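PDB 2VF7: excinuclease ABC, subunit A. from Deinococcus radiodurans, which probably binds damaged DNA as a zinc-containing, ATP-hydrolysing dimer of the UvrA family within the ABC superfamily, acting in excision repair. Local coordinates for residues Leu116-Leu120 and Asp355-Leu360; Pro92-Gln98 and Gly400-Asp406; Leu615-Leu621 and Glu678-Arg682. The protein carries 1 engineered substitution. All coordinates share one frame; numbering follows the deposited sequence. Where two conformers were deposited one is given.

Interaction 1: residues Leu116-Leu120 and Asp355-Leu360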
ATOM      1  N   LEU A 116      -7.019  21.347  -8.469  1.00 57.34           N
ATOM      2  CA  LEU A 116      -7.774  22.619  -8.502  1.00 56.45           C
ATOM      3  C   LEU A 116      -9.148  22.598  -7.825  1.00 56.22           C
ATOM      4  O   LEU A 116      -9.533  23.567  -7.166  1.00 56.21           O
ATOM      5  CB  LEU A 116      -7.913  23.141  -9.940  1.00 56.08           C
ATOM      6  CG  LEU A 116      -6.653  23.464 -10.759  1.00 55.82           C
ATOM      7  CD1 LEU A 116      -7.022  23.945 -12.146  1.00 55.12           C
ATOM      8  CD2 LEU A 116      -5.754  24.489 -10.080  1.00 55.38           C
ATOM      9  N   SER A 117      -9.883  21.503  -7.994  1.00 56.05           N
ATOM     10  CA  SER A 117     -11.256  21.408  -7.496  1.00 56.05           C
ATOM     11  C   SER A 117     -11.334  21.578  -5.998  1.00 55.77           C
ATOM     12  O   SER A 117     -12.281  22.189  -5.505  1.00 55.80           O
ATOM     13  CB  SER A 117     -11.914  20.087  -7.905  1.00 56.10           C
ATOM     14  OG  SER A 117     -12.031  20.001  -9.316  1.00 57.52           O
ATOM     15  N   ASN A 118     -10.350  21.039  -5.275  1.00 55.62           N
ATOM     16  CA  ASN A 118     -10.315  21.199  -3.824  1.00 55.53           C
ATOM     17  C   ASN A 118     -10.178  22.666  -3.439  1.00 55.47           C
ATOM     18  O   ASN A 118     -10.889  23.151  -2.551  1.00 55.65           O
ATOM     19  CB  ASN A 118      -9.188  20.388  -3.182  1.00 55.71           C
ATOM     20  CG  ASN A 118      -9.110  20.583  -1.655  1.00 55.99           C
ATOM     21  OD1 ASN A 118     -10.124  20.793  -0.983  1.00 54.81           O
ATOM     22  ND2 ASN A 118      -7.898  20.500  -1.112  1.00 56.20           N
ATOM     23  N   LEU A 119      -9.281  23.369  -4.125  1.00 55.00           N
ATOM     24  CA  LEU A 119      -8.953  24.739  -3.769  1.00 54.61           C
ATOM     25  C   LEU A 119     -10.141  25.674  -3.971  1.00 55.02           C
ATOM     26  O   LEU A 119     -10.312  26.656  -3.220  1.00 55.11           O
ATOM     27  CB  LEU A 119      -7.720  25.221  -4.534  1.00 54.33           C
ATOM     28  CG  LEU A 119      -6.409  24.419  -4.444  1.00 53.76           C
ATOM     29  CD1 LEU A 119      -5.327  25.110  -5.255  1.00 52.34           C
ATOM     30  CD2 LEU A 119      -5.932  24.167  -3.002  1.00 53.13           C
ATOM     31  N   LEU A 120     -10.976  25.362  -4.964  1.00 55.11           N
ATOM     32  CA  LEU A 120     -12.179  26.152  -5.199  1.00 55.12           C
ATOM     33  C   LEU A 120     -13.380  25.718  -4.349  1.00 55.30           C
ATOM     34  O   LEU A 120     -14.412  26.378  -4.362  1.00 55.49           O
ATOM     35  CB  LEU A 120     -12.507  26.280  -6.699  1.00 55.11           C
ATOM     36  CG  LEU A 120     -13.097  25.181  -7.590  1.00 55.37           C
ATOM     37  CD1 LEU A 120     -14.613  25.051  -7.422  1.00 56.25           C
ATOM     38  CD2 LEU A 120     -12.765  25.474  -9.045  1.00 54.78           C
ATOM     39  N   ASP A 355      -3.453  32.510  -5.735  1.00 50.06           N
ATOM     40  CA  ASP A 355      -2.917  31.159  -5.574  1.00 50.07           C
ATOM     41  C   ASP A 355      -3.481  30.185  -6.618  1.00 50.01           C
ATOM     42  O   ASP A 355      -2.766  29.315  -7.120  1.00 50.21           O
ATOM     43  CB  ASP A 355      -3.218  30.671  -4.152  1.00 50.18           C
ATOM     44  CG  ASP A 355      -2.965  29.199  -3.962  1.00 50.34           C
ATOM     45  OD1 ASP A 355      -1.796  28.775  -4.074  1.00 50.31           O
ATOM     46  OD2 ASP A 355      -3.946  28.471  -3.683  1.00 51.03           O
ATOM     47  N   LEU A 356      -4.764  30.344  -6.934  1.00 49.66           N
ATOM     48  CA  LEU A 356      -5.418  29.555  -7.967  1.00 49.30           C
ATOM     49  C   LEU A 356      -4.982  29.947  -9.374  1.00 49.11           C
ATOM     50  O   LEU A 356      -4.812  29.095 -10.236  1.00 49.26           O
ATOM     51  CB  LEU A 356      -6.940  29.672  -7.849  1.00 49.28           C
ATOM     52  CG  LEU A 356      -7.690  28.502  -7.213  1.00 48.99           C
ATOM     53  CD1 LEU A 356      -9.093  28.927  -6.824  1.00 48.80           C
ATOM     54  CD2 LEU A 356      -7.721  27.307  -8.151  1.00 48.29           C
ATOM     55  N   VAL A 357      -4.804  31.236  -9.604  1.00 49.12           N
ATOM     56  CA  VAL A 357      -4.468  31.730 -10.932  1.00 49.23           C
ATOM     57  C   VAL A 357      -2.981  31.509 -11.262  1.00 49.17           C
ATOM     58  O   VAL A 357      -2.600  31.467 -12.434  1.00 49.18           O
ATOM     59  CB  VAL A 357      -4.900  33.218 -11.098  1.00 49.15           C
ATOM     60  CG1 VAL A 357      -3.837  34.152 -10.579  1.00 49.35           C
ATOM     61  CG2 VAL A 357      -5.225  33.536 -12.550  1.00 49.82           C
ATOM     62  N   LYS A 358      -2.153  31.363 -10.229  1.00 49.17           N
ATOM     63  CA  LYS A 358      -0.735  31.055 -10.410  1.00 49.37           C
ATOM     64  C   LYS A 358      -0.598  29.622 -10.914  1.00 49.00           C
ATOM     65  O   LYS A 358       0.123  29.359 -11.880  1.00 49.16           O
ATOM     66  CB  LYS A 358       0.033  31.237  -9.097  1.00 49.66           C
ATOM     67  CG  LYS A 358       1.553  31.027  -9.191  1.00 50.38           C
ATOM     68  CD  LYS A 358       2.125  30.435  -7.890  1.00 51.86           C
ATOM     69  CE  LYS A 358       1.633  28.988  -7.656  1.00 51.70           C
ATOM     70  NZ  LYS A 358       1.964  28.462  -6.296  1.00 51.71           N
ATOM     71  N   ARG A 359      -1.298  28.707 -10.249  1.00 48.65           N
ATOM     72  CA  ARG A 359      -1.423  27.322 -10.705  1.00 48.36           C
ATOM     73  C   ARG A 359      -1.981  27.237 -12.119  1.00 48.22           C
ATOM     74  O   ARG A 359      -1.434  26.526 -12.953  1.00 48.44           O
ATOM     75  CB  ARG A 359      -2.303  26.515  -9.754  1.00 48.16           C
ATOM     76  CG  ARG A 359      -1.558  25.964  -8.574  1.00 48.67           C
ATOM     77  CD  ARG A 359      -2.458  25.798  -7.371  1.00 49.95           C
ATOM     78  NE  ARG A 359      -1.770  26.252  -6.165  1.00 51.56           N
ATOM     79  CZ  ARG A 359      -1.137  25.463  -5.299  1.00 52.36           C
ATOM     80  NH1 ARG A 359      -1.112  24.146  -5.473  1.00 52.73           N
ATOM     81  NH2 ARG A 359      -0.534  26.001  -4.242  1.00 53.12           N
ATOM     82  N   LEU A 360      -3.055  27.977 -12.387  1.00 47.87           N
ATOM     83  CA  LEU A 360      -3.715  27.948 -13.690  1.00 47.43           C
ATOM     84  C   LEU A 360      -2.816  28.382 -14.847  1.00 47.28           C
ATOM     85  O   LEU A 360      -2.952  27.868 -15.951  1.00 47.37           O
ATOM     86  CB  LEU A 360      -5.006  28.779 -13.667  1.00 47.13           C
ATOM     87  CG  LEU A 360      -6.262  28.085 -13.139  1.00 45.68           C
ATOM     88  CD1 LEU A 360      -7.220  29.072 -12.508  1.00 44.52           C
ATOM     89  CD2 LEU A 360      -6.942  27.317 -14.256  1.00 45.17           C
TER
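L116 and L119 on one helix meet L356, R359 and L360 on another, in an antiparallel helix pair whose segment axes run at 165° to each other and approach to 10.9 Å at their closest. That wide spacing suits leucine, long enough to reach from each backbone to the middle. L116 splits its two methyls between two partners: CD2 lies 3.9 Å from L356 CD2, while CD1 lies 4.0 Å from L360 CD2, and in both pairs the chains cross obliquely. L120 adds its CB beside L356 CD1. L324 of helix 317-328 touches both L356 and L360, and L373 meets L120, so the leucine layer extends into a third helix and a loop.

At the end of the layer where L119 meets R359, apolar and charged groups come together. L119 holds CG beside its backbone N (chi1 -55°) and sends CD1 across the R359 chain at about a right angle, 3.6 Å from R359 CD. The same methyl lies over one face of the guanidinium, an apolar cover for that face, while the N-H groups turn to D355, one helical turn earlier: R359 NH2 reaches D355 OD1 at 3.1 Å on its syn lone pair, and NE meets the same oxygen from above the carboxylate plane. Arginine fits because its methylenes pack on leucine while its end makes a salt bridge. A methionine here would probably keep some of the packing on L119 but leave the D355 carboxylate without its charged mate and freer to turn. The cluster is not itself at a nucleotide, though the L360 side chain is about 11 Å from that of Y370, which binds ADP. A weak bond from R359 NE to the backbone O of D355, 3.4 Å long, adds a third link within this helix.

Interaction 2: residues Pro92-Gln98 and Gly400-Asp406; sequences PPAVALQ and GVVYVLD
The carbonyl oxygen of V402 is gripped by V95 N at 2.9 Å, a nearly straight bond with an angle of 167° at the hydrogen, and A94 CA adds a C-H...O contact at 3.3 Å. V402 N in turn bonds to P93 O; proline has no N-H to give, but its carbonyl serves the ladder well. V404 N continues it to V95 O at 3.0 Å, and L97 N closes it on V404 O at 3.2 Å.

This alternation is that of parallel strands, here 402-406 and its neighbour 94-96, the outermost strand, within this chain, of the first of its two P-loop ATPase sheets. On the face of A94, A96, V402 and V404, helix 49-69, which follows the Walker A loop, packs through F54, Y58 and A61; small alanines let it come close. The other face carries V95 and Y403. L97, with CG beside its backbone N (chi1 -63°), brings CD1 to 3.8 Å from Y403 CD2, at an oblique angle to the ring, and to 4.0 Å from L405 CD2, the two leucines running side by side. The Y403 hydroxyl is hydrogen-bonded to Q393 of helix 382-393. P93 and V95 also pack on P93 and S68 of the second subunit. D406, ending a hydrophobic run of the Walker B kind, has its side chain about 4 Å from that of the ADP-binding S50.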
ATOM      1  N   PRO A  92      18.249   8.095  -7.750  1.00 54.05           N
ATOM      2  CA  PRO A  92      17.284   8.622  -6.762  1.00 53.72           C
ATOM      3  C   PRO A  92      15.919   7.904  -6.862  1.00 53.46           C
ATOM      4  O   PRO A  92      15.757   7.028  -7.700  1.00 53.44           O
ATOM      5  CB  PRO A  92      17.174  10.125  -7.104  1.00 53.26           C
ATOM      6  CG  PRO A  92      17.954  10.349  -8.370  1.00 53.57           C
ATOM      7  CD  PRO A  92      18.470   9.025  -8.880  1.00 53.95           C
ATOM      8  N   PRO A  93      14.958   8.221  -5.968  1.00 53.34           N
ATOM      9  CA  PRO A  93      13.611   7.665  -6.191  1.00 52.83           C
ATOM     10  C   PRO A  93      12.993   8.178  -7.498  1.00 52.63           C
ATOM     11  O   PRO A  93      13.450   9.188  -8.028  1.00 51.72           O
ATOM     12  CB  PRO A  93      12.830   8.157  -4.968  1.00 52.93           C
ATOM     13  CG  PRO A  93      13.897   8.412  -3.927  1.00 52.94           C
ATOM     14  CD  PRO A  93      15.025   9.004  -4.721  1.00 52.96           C
ATOM     15  N   ALA A  94      11.979   7.477  -8.017  1.00 52.72           N
ATOM     16  CA  ALA A  94      11.424   7.783  -9.330  1.00 53.00           C
ATOM     17  C   ALA A  94       9.899   7.855  -9.361  1.00 53.98           C
ATOM     18  O   ALA A  94       9.226   7.063  -8.709  1.00 54.55           O
ATOM     19  CB  ALA A  94      11.925   6.768 -10.361  1.00 52.71           C
ATOM     20  N   VAL A  95       9.379   8.791 -10.162  1.00 54.57           N
ATOM     21  CA  VAL A  95       7.951   8.937 -10.467  1.00 54.62           C
ATOM     22  C   VAL A  95       7.731   8.766 -11.982  1.00 54.85           C
ATOM     23  O   VAL A  95       8.374   9.441 -12.767  1.00 54.90           O
ATOM     24  CB  VAL A  95       7.431  10.343 -10.033  1.00 55.07           C
ATOM     25  CG1 VAL A  95       5.920  10.428 -10.165  1.00 53.76           C
ATOM     26  CG2 VAL A  95       7.859  10.665  -8.593  1.00 54.02           C
ATOM     27  N   ALA A  96       6.853   7.849 -12.392  1.00 55.15           N
ATOM     28  CA  ALA A  96       6.456   7.756 -13.796  1.00 56.01           C
ATOM     29  C   ALA A  96       5.227   8.631 -14.029  1.00 56.62           C
ATOM     30  O   ALA A  96       4.215   8.487 -13.328  1.00 56.33           O
ATOM     31  CB  ALA A  96       6.174   6.312 -14.214  1.00 55.90           C
ATOM     32  N   LEU A  97       5.338   9.541 -14.999  1.00 57.31           N
ATOM     33  CA  LEU A  97       4.207  10.391 -15.397  1.00 58.67           C
ATOM     34  C   LEU A  97       3.224   9.735 -16.382  1.00 60.00           C
ATOM     35  O   LEU A  97       2.268  10.369 -16.827  1.00 59.61           O
ATOM     36  CB  LEU A  97       4.691  11.762 -15.885  1.00 58.12           C
ATOM     37  CG  LEU A  97       5.415  12.550 -14.771  1.00 56.64           C
ATOM     38  CD1 LEU A  97       5.899  13.878 -15.281  1.00 56.66           C
ATOM     39  CD2 LEU A  97       4.530  12.726 -13.522  1.00 53.61           C
ATOM     40  N   GLN A  98       3.464   8.454 -16.690  1.00 62.14           N
ATOM     41  CA  GLN A  98       2.520   7.608 -17.423  1.00 63.54           C
ATOM     42  C   GLN A  98       2.264   6.319 -16.672  1.00 64.75           C
ATOM     43  O   GLN A  98       3.149   5.799 -15.991  1.00 65.49           O
ATOM     44  CB  GLN A  98       3.033   7.302 -18.831  1.00 64.00           C
ATOM     45  CG  GLN A  98       2.065   6.475 -19.690  1.00 65.40           C
ATOM     46  CD  GLN A  98       1.847   7.070 -21.056  1.00 66.97           C
ATOM     47  OE1 GLN A  98       2.351   6.550 -22.042  1.00 68.29           O
ATOM     48  NE2 GLN A  98       1.105   8.184 -21.125  1.00 67.25           N
ATOM     49  N   GLY A 400      14.450  16.346  -5.759  1.00 53.88           N
ATOM     50  CA  GLY A 400      15.333  15.189  -5.795  1.00 52.59           C
ATOM     51  C   GLY A 400      14.733  13.858  -6.231  1.00 52.02           C
ATOM     52  O   GLY A 400      15.103  12.833  -5.692  1.00 52.29           O
ATOM     53  N   VAL A 401      13.796  13.855  -7.179  1.00 51.48           N
ATOM     54  CA  VAL A 401      13.286  12.594  -7.756  1.00 50.57           C
ATOM     55  C   VAL A 401      13.673  12.581  -9.245  1.00 50.66           C
ATOM     56  O   VAL A 401      14.108  13.607  -9.765  1.00 50.44           O
ATOM     57  CB  VAL A 401      11.717  12.399  -7.590  1.00 50.32           C
ATOM     58  CG1 VAL A 401      11.314  12.217  -6.153  1.00 48.57           C
ATOM     59  CG2 VAL A 401      10.922  13.532  -8.226  1.00 50.45           C
ATOM     60  N   VAL A 402      13.555  11.425  -9.894  1.00 50.36           N
ATOM     61  CA  VAL A 402      13.589  11.307 -11.352  1.00 50.78           C
ATOM     62  C   VAL A 402      12.183  11.175 -11.931  1.00 50.67           C
ATOM     63  O   VAL A 402      11.405  10.324 -11.496  1.00 49.94           O
ATOM     64  CB  VAL A 402      14.344  10.046 -11.848  1.00 51.08           C
ATOM     65  CG1 VAL A 402      14.781  10.243 -13.325  1.00 51.42           C
ATOM     66  CG2 VAL A 402      15.532   9.731 -10.979  1.00 50.71           C
ATOM     67  N   TYR A 403      11.874  11.996 -12.933  1.00 51.13           N
ATOM     68  CA  TYR A 403      10.637  11.847 -13.708  1.00 51.04           C
ATOM     69  C   TYR A 403      10.892  11.028 -14.956  1.00 50.93           C
ATOM     70  O   TYR A 403      11.813  11.313 -15.718  1.00 50.52           O
ATOM     71  CB  TYR A 403      10.066  13.211 -14.078  1.00 51.44           C
ATOM     72  CG  TYR A 403       9.465  13.931 -12.886  1.00 52.00           C
ATOM     73  CD1 TYR A 403      10.109  15.030 -12.297  1.00 51.24           C
ATOM     74  CD2 TYR A 403       8.265  13.503 -12.341  1.00 51.97           C
ATOM     75  CE1 TYR A 403       9.545  15.693 -11.199  1.00 52.34           C
ATOM     76  CE2 TYR A 403       7.700  14.142 -11.238  1.00 52.84           C
ATOM     77  CZ  TYR A 403       8.331  15.242 -10.678  1.00 52.93           C
ATOM     78  OH  TYR A 403       7.730  15.862  -9.596  1.00 53.05           O
ATOM     79  N   VAL A 404      10.076   9.996 -15.147  1.00 51.33           N
ATOM     80  CA  VAL A 404      10.186   9.115 -16.312  1.00 51.47           C
ATOM     81  C   VAL A 404       8.992   9.340 -17.270  1.00 51.95           C
ATOM     82  O   VAL A 404       7.844   9.041 -16.948  1.00 50.59           O
ATOM     83  CB  VAL A 404      10.307   7.630 -15.890  1.00 51.58           C
ATOM     84  CG1 VAL A 404      10.900   6.824 -17.019  1.00 50.47           C
ATOM     85  CG2 VAL A 404      11.176   7.494 -14.643  1.00 51.04           C
ATOM     86  N   LEU A 405       9.286   9.918 -18.430  1.00 53.11           N
ATOM     87  CA  LEU A 405       8.253  10.302 -19.386  1.00 54.40           C
ATOM     88  C   LEU A 405       8.290   9.463 -20.683  1.00 54.78           C
ATOM     89  O   LEU A 405       9.359   9.043 -21.143  1.00 54.37           O
ATOM     90  CB  LEU A 405       8.332  11.808 -19.689  1.00 54.42           C
ATOM     91  CG  LEU A 405       8.148  12.856 -18.573  1.00 54.91           C
ATOM     92  CD1 LEU A 405       9.460  13.536 -18.219  1.00 55.00           C
ATOM     93  CD2 LEU A 405       7.197  13.938 -19.035  1.00 56.29           C
ATOM     94  N   ASP A 406       7.119   9.219 -21.255  1.00 55.72           N
ATOM     95  CA  ASP A 406       7.019   8.441 -22.503  1.00 57.32           C
ATOM     96  C   ASP A 406       6.310   9.219 -23.607  1.00 57.55           C
ATOM     97  O   ASP A 406       5.083   9.190 -23.702  1.00 57.44           O
ATOM     98  CB  ASP A 406       6.326   7.098 -22.277  1.00 57.60           C
ATOM     99  CG  ASP A 406       6.075   6.350 -23.583  1.00 60.95           C
ATOM    100  OD1 ASP A 406       4.904   6.309 -24.010  0.80 62.16           O
ATOM    101  OD2 ASP A 406       7.047   5.835 -24.201  0.80 64.23           O
TER

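Interaction 3: residues Leu615-Leu621 and Glu678-Arg682; sequences LFAATPL and EVEYR
Y681 starts with its CB over the centre of the F616 ring, 3.8 Å from the centroid, a CH-pi contact. With CG anti to the backbone N (chi1 167°), the tyrosine ring is carried along the helix end towards L615, and its plane stands at 56° to that of F616. CD1 approaches the backbone O of L615 at 3.8 Å. Over one ring face sits L615 CB, 4.2 Å from the centroid, and over the opposite face R682 CG, so aliphatic carbon sandwiches the flat ring. At the tip, the hydroxyl touches L615 CD1. Y681 OH also accepts a bond from R682 NH2 at 3.1 Å; E704 binds that arginine by a salt bridge. Tyrosine suits this place because its ring packs like phenylalanine while its hydroxyl reaches the charged rim.

The other partner is a tight break between two helices, where helix 609-617 gives way to helix 620-624 with T619 at the N-cap and P620, which has no N-H to leave unsatisfied at the first turn of the helix, just after it. T619 OG1 donates to F616 O at 2.6 Å, tying the turn to the preceding helix, while its methyl leans on E680 and Y681. F616 meets V679 O at its edge, CE2 being 3.7 Å away, and I686 and V689 of helix 686-690 also touch this ring. Beyond the turn, branched V679 fits against L621, its CG2 lying 3.8 Å from L621 CD2.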
ATOM      1  N   LEU A 615      -3.805 -27.914 -37.926  1.00 53.89           N
ATOM      2  CA  LEU A 615      -2.571 -28.617 -38.317  1.00 52.61           C
ATOM      3  C   LEU A 615      -2.044 -29.502 -37.212  1.00 52.46           C
ATOM      4  O   LEU A 615      -1.329 -30.470 -37.471  1.00 52.31           O
ATOM      5  CB  LEU A 615      -1.459 -27.620 -38.691  1.00 52.33           C
ATOM      6  CG  LEU A 615      -1.564 -26.692 -39.908  1.00 52.17           C
ATOM      7  CD1 LEU A 615      -0.408 -25.703 -39.974  1.00 48.49           C
ATOM      8  CD2 LEU A 615      -1.688 -27.493 -41.225  1.00 49.99           C
ATOM      9  N   PHE A 616      -2.333 -29.128 -35.969  1.00 52.80           N
ATOM     10  CA  PHE A 616      -1.966 -29.937 -34.799  1.00 52.43           C
ATOM     11  C   PHE A 616      -2.904 -31.132 -34.630  1.00 52.69           C
ATOM     12  O   PHE A 616      -2.459 -32.226 -34.314  1.00 53.12           O
ATOM     13  CB  PHE A 616      -1.923 -29.069 -33.531  1.00 52.22           C
ATOM     14  CG  PHE A 616      -0.582 -28.389 -33.300  1.00 51.12           C
ATOM     15  CD1 PHE A 616      -0.296 -27.168 -33.887  1.00 50.10           C
ATOM     16  CD2 PHE A 616       0.388 -28.991 -32.503  1.00 49.37           C
ATOM     17  CE1 PHE A 616       0.946 -26.562 -33.712  1.00 49.51           C
ATOM     18  CE2 PHE A 616       1.619 -28.399 -32.314  1.00 49.86           C
ATOM     19  CZ  PHE A 616       1.906 -27.174 -32.907  1.00 48.60           C
ATOM     20  N   ALA A 617      -4.194 -30.917 -34.868  1.00 52.92           N
ATOM     21  CA  ALA A 617      -5.203 -31.961 -34.771  1.00 53.77           C
ATOM     22  C   ALA A 617      -5.038 -33.072 -35.814  1.00 54.59           C
ATOM     23  O   ALA A 617      -5.638 -34.143 -35.674  1.00 54.72           O
ATOM     24  CB  ALA A 617      -6.578 -31.347 -34.878  1.00 53.67           C
ATOM     25  N   ALA A 618      -4.232 -32.812 -36.852  1.00 55.49           N
ATOM     26  CA  ALA A 618      -3.999 -33.770 -37.951  1.00 55.90           C
ATOM     27  C   ALA A 618      -2.709 -34.602 -37.828  1.00 56.44           C
ATOM     28  O   ALA A 618      -2.332 -35.314 -38.758  1.00 57.07           O
ATOM     29  CB  ALA A 618      -4.028 -33.044 -39.277  1.00 55.85           C
ATOM     30  N   THR A 619      -2.045 -34.522 -36.680  1.00 57.22           N
ATOM     31  CA  THR A 619      -0.780 -35.224 -36.448  1.00 57.38           C
ATOM     32  C   THR A 619      -1.030 -36.624 -35.932  1.00 57.68           C
ATOM     33  O   THR A 619      -2.074 -36.875 -35.311  1.00 58.08           O
ATOM     34  CB  THR A 619       0.151 -34.457 -35.454  1.00 57.54           C
ATOM     35  OG1 THR A 619      -0.582 -34.085 -34.290  1.00 57.61           O
ATOM     36  CG2 THR A 619       0.704 -33.208 -36.101  1.00 56.67           C
ATOM     37  N   PRO A 620      -0.090 -37.557 -36.218  1.00 57.71           N
ATOM     38  CA  PRO A 620      -0.143 -38.945 -35.762  1.00 57.33           C
ATOM     39  C   PRO A 620      -0.486 -39.157 -34.283  1.00 57.04           C
ATOM     40  O   PRO A 620      -1.213 -40.111 -33.960  1.00 57.00           O
ATOM     41  CB  PRO A 620       1.270 -39.483 -36.060  1.00 57.48           C
ATOM     42  CG  PRO A 620       2.050 -38.350 -36.656  1.00 57.67           C
ATOM     43  CD  PRO A 620       1.080 -37.316 -37.087  1.00 57.87           C
ATOM     44  N   LEU A 621       0.042 -38.310 -33.397  1.00 56.35           N
ATOM     45  CA  LEU A 621      -0.186 -38.480 -31.951  1.00 56.43           C
ATOM     46  C   LEU A 621      -1.531 -37.921 -31.492  1.00 56.55           C
ATOM     47  O   LEU A 621      -2.189 -38.514 -30.631  1.00 56.61           O
ATOM     48  CB  LEU A 621       0.969 -37.911 -31.115  1.00 56.17           C
ATOM     49  CG  LEU A 621       0.922 -38.048 -29.589  1.00 56.15           C
ATOM     50  CD1 LEU A 621       1.110 -39.497 -29.077  1.00 54.55           C
ATOM     51  CD2 LEU A 621       1.939 -37.104 -28.951  1.00 56.29           C
ATOM     52  N   GLU A 678       3.032 -32.414 -25.416  1.00 56.28           N
ATOM     53  CA  GLU A 678       3.686 -33.622 -25.934  1.00 56.54           C
ATOM     54  C   GLU A 678       3.466 -33.834 -27.434  1.00 55.96           C
ATOM     55  O   GLU A 678       4.185 -34.628 -28.057  1.00 56.47           O
ATOM     56  CB  GLU A 678       3.193 -34.867 -25.171  1.00 56.57           C
ATOM     57  CG  GLU A 678       3.623 -34.928 -23.710  1.00 56.13           C
ATOM     58  CD  GLU A 678       3.269 -36.249 -23.057  1.00 57.86           C
ATOM     59  OE1 GLU A 678       3.660 -36.461 -21.875  1.00 59.08           O
ATOM     60  OE2 GLU A 678       2.608 -37.083 -23.720  1.00 59.99           O
ATOM     61  N   VAL A 679       2.468 -33.144 -27.996  1.00 54.93           N
ATOM     62  CA  VAL A 679       2.121 -33.236 -29.423  1.00 54.10           C
ATOM     63  C   VAL A 679       2.899 -32.198 -30.229  1.00 54.10           C
ATOM     64  O   VAL A 679       2.840 -30.995 -29.934  1.00 53.20           O
ATOM     65  CB  VAL A 679       0.583 -33.054 -29.672  1.00 54.30           C
ATOM     66  CG1 VAL A 679       0.229 -33.248 -31.153  1.00 52.42           C
ATOM     67  CG2 VAL A 679      -0.246 -33.999 -28.774  1.00 52.37           C
ATOM     68  N   GLU A 680       3.620 -32.663 -31.251  1.00 53.91           N
ATOM     69  CA  GLU A 680       4.413 -31.763 -32.089  1.00 54.15           C
ATOM     70  C   GLU A 680       4.076 -31.811 -33.582  1.00 53.98           C
ATOM     71  O   GLU A 680       4.052 -32.885 -34.208  1.00 55.24           O
ATOM     72  CB  GLU A 680       5.901 -32.032 -31.904  1.00 54.37           C
ATOM     73  CG  GLU A 680       6.431 -31.839 -30.502  1.00 55.37           C
ATOM     74  CD  GLU A 680       7.846 -32.390 -30.359  1.00 56.01           C
ATOM     75  OE1 GLU A 680       8.266 -33.185 -31.213  1.00 56.57           O
ATOM     76  OE2 GLU A 680       8.548 -32.023 -29.401  1.00 57.23           O
ATOM     77  N   TYR A 681       3.820 -30.635 -34.138  1.00 53.89           N
ATOM     78  CA  TYR A 681       3.734 -30.415 -35.587  1.00 53.12           C
ATOM     79  C   TYR A 681       5.088 -29.901 -36.065  1.00 52.75           C
ATOM     80  O   TYR A 681       5.512 -28.793 -35.690  1.00 52.49           O
ATOM     81  CB  TYR A 681       2.634 -29.395 -35.916  1.00 52.44           C
ATOM     82  CG  TYR A 681       2.664 -28.853 -37.338  1.00 52.86           C
ATOM     83  CD1 TYR A 681       2.294 -29.647 -38.433  1.00 51.54           C
ATOM     84  CD2 TYR A 681       3.045 -27.539 -37.589  1.00 51.40           C
ATOM     85  CE1 TYR A 681       2.321 -29.145 -39.739  1.00 50.08           C
ATOM     86  CE2 TYR A 681       3.067 -27.038 -38.877  1.00 51.17           C
ATOM     87  CZ  TYR A 681       2.706 -27.841 -39.939  1.00 51.71           C
ATOM     88  OH  TYR A 681       2.739 -27.307 -41.199  1.00 53.45           O
ATOM     89  N   ARG A 682       5.756 -30.721 -36.872  1.00 52.03           N
ATOM     90  CA  ARG A 682       7.077 -30.432 -37.430  1.00 52.05           C
ATOM     91  C   ARG A 682       8.111 -30.038 -36.386  1.00 52.22           C
ATOM     92  O   ARG A 682       8.808 -29.027 -36.544  1.00 52.42           O
ATOM     93  CB  ARG A 682       6.995 -29.372 -38.539  1.00 52.62           C
ATOM     94  CG  ARG A 682       6.583 -29.896 -39.909  1.00 51.59           C
ATOM     95  CD  ARG A 682       6.993 -28.877 -40.957  1.00 53.21           C
ATOM     96  NE  ARG A 682       6.021 -27.796 -41.085  1.00 52.50           N
ATOM     97  CZ  ARG A 682       6.318 -26.546 -41.442  1.00 51.19           C
ATOM     98  NH1 ARG A 682       7.572 -26.183 -41.680  1.00 48.74           N
ATOM     99  NH2 ARG A 682       5.344 -25.644 -41.549  1.00 51.64           N
TER

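Along the chain, interaction 1 falls between the two strands that interaction 2 joins, and interaction 3 follows both. The centres of interactions 1 and 2 are about 24 Å apart; the centre of interaction 3 lies about 49 Å from that of interaction 2 and about 66 Å from that of interaction 1, across the chain's centre. Interaction 2 belongs to the first of two six-stranded sheets with the same strand order, as expected of a protein with two ABC ATPase units. In the second sheet, strands 585-589 and 753-758 are the corresponding neighbours, and interaction 3 falls between them in sequence. Its own span encloses the zinc ligands C641, C644, C664 and C667, so long excursions leave both sheets.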